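Long-range contact in chain length determinant protein (Shigella flexneri, PDB 4ZM5), which regulates the chain length of lipopolysaccharide O antigen, probably by controlling how far the polysaccharide is extended before its transfer to the lipid A-core: residues A91-Q95 / P233-I237. The protein carries 1 engineered substitution. Coordinates in Å, arbitrary orientation, origin at the centre of the assembly. Residues are numbered along the deposited sequence.
Sequences AEGAQ and PTLPI
Q95, L235 and A91 lose the most surface here, out of 348 Å² buried in all. Residues 91-95 form the first turn and a little more of helix 91-159, with phi/psi near -64/-45 and Q95 N hydrogen-bonded to A91 O at 3.2 Å. Residues 233-237 run past as an extended loop, phi/psi from -53/126 at P233 to -62/131 at P236, turning at I237 (-78/-25). The two segments run in opposite senses: CA of A91 lies 5.4 Å from CA of P236, and CA of Q95 lies 5.6 Å from CA of P233. Q95, with chi1 and chi2 both t, reaches out so that its NE2 donates to P233 O (3.0 Å, N-H...O angle 148°), while its CB sits 3.4 Å from T234 O. L235 (chi1 t, chi2 p) places CD1 3.8 Å from A91 O and 3.8 Å from E92 CD. A91 points its CB at the loop, 3.9 Å from P236 CG and 3.3 Å from P236 O. Strand 6-13 touches both segments, A91 resting on W6 and Q95 and P233 on S8; T234 pairs through its backbone with T9, and its OG1 accepts from T9 N. N62 of the second subunit donates a hydrogen bond from ND2 to L235 O and accepts one at OD1 from I237 N. The contact thus packs the start of a long helix against the C-terminal loop beside an antiparallel sheet, in the α/β base domain of the Wzz polysaccharide co-polymerase fold.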
# COMPACT_ATOMS: atom_id res chain seq x y z
N ALA B 91 -1.16 40.63 24.04
CA ALA B 91 -2.17 39.70 23.48
C ALA B 91 -1.97 39.48 21.98
O ALA B 91 -2.02 38.34 21.51
CB ALA B 91 -3.57 40.22 23.73
N GLU B 92 -1.79 40.58 21.23
CA GLU B 92 -1.58 40.61 19.78
C GLU B 92 -0.30 39.89 19.41
O GLU B 92 -0.26 39.25 18.37
CB GLU B 92 -1.52 42.07 19.27
CG GLU B 92 -2.84 42.83 19.28
CD GLU B 92 -3.82 42.54 18.15
OE1 GLU B 92 -3.43 41.91 17.14
OE2 GLU B 92 -4.99 42.97 18.28
N GLY B 93 0.72 40.04 20.26
CA GLY B 93 2.03 39.43 20.08
C GLY B 93 2.00 37.94 20.26
O GLY B 93 2.55 37.21 19.41
N ALA B 94 1.35 37.47 21.35
CA ALA B 94 1.15 36.06 21.68
C ALA B 94 0.46 35.33 20.52
O ALA B 94 0.94 34.27 20.10
CB ALA B 94 0.33 35.91 22.95
N GLN B 95 -0.63 35.93 19.97
CA GLN B 95 -1.41 35.37 18.86
C GLN B 95 -0.57 35.31 17.60
O GLN B 95 -0.50 34.25 16.96
CB GLN B 95 -2.69 36.17 18.63
CG GLN B 95 -3.56 35.61 17.49
CD GLN B 95 -4.70 36.53 17.17
OE1 GLN B 95 -4.50 37.68 16.73
NE2 GLN B 95 -5.91 36.05 17.35
N PRO B 233 -5.29 30.38 16.33
CA PRO B 233 -4.75 31.05 17.53
C PRO B 233 -5.65 32.17 18.06
O PRO B 233 -6.11 33.04 17.31
CB PRO B 233 -3.39 31.61 17.07
CG PRO B 233 -3.00 30.74 15.95
CD PRO B 233 -4.28 30.35 15.25
N THR B 234 -5.98 32.07 19.36
CA THR B 234 -6.86 33.03 20.03
C THR B 234 -6.15 34.34 20.33
O THR B 234 -4.93 34.38 20.44
CB THR B 234 -7.41 32.49 21.35
OG1 THR B 234 -6.35 32.21 22.26
CG2 THR B 234 -8.34 31.31 21.18
N LEU B 235 -6.95 35.40 20.48
CA LEU B 235 -6.51 36.70 20.93
C LEU B 235 -6.94 36.77 22.41
O LEU B 235 -8.15 36.88 22.67
CB LEU B 235 -7.14 37.82 20.07
CG LEU B 235 -6.70 39.25 20.39
CD1 LEU B 235 -5.28 39.50 19.94
CD2 LEU B 235 -7.61 40.23 19.71
N PRO B 236 -6.01 36.56 23.39
CA PRO B 236 -6.43 36.57 24.80
C PRO B 236 -7.02 37.93 25.20
O PRO B 236 -6.45 38.98 24.89
CB PRO B 236 -5.15 36.23 25.57
CG PRO B 236 -4.03 36.50 24.64
CD PRO B 236 -4.56 36.31 23.25
N ILE B 237 -8.19 37.92 25.84
CA ILE B 237 -8.93 39.10 26.25
C ILE B 237 -8.30 39.69 27.52
O ILE B 237 -8.40 40.90 27.75
CB ILE B 237 -10.44 38.74 26.40
CG1 ILE B 237 -11.36 39.97 26.23
CG2 ILE B 237 -10.76 37.94 27.68
CD1 ILE B 237 -12.84 39.64 25.86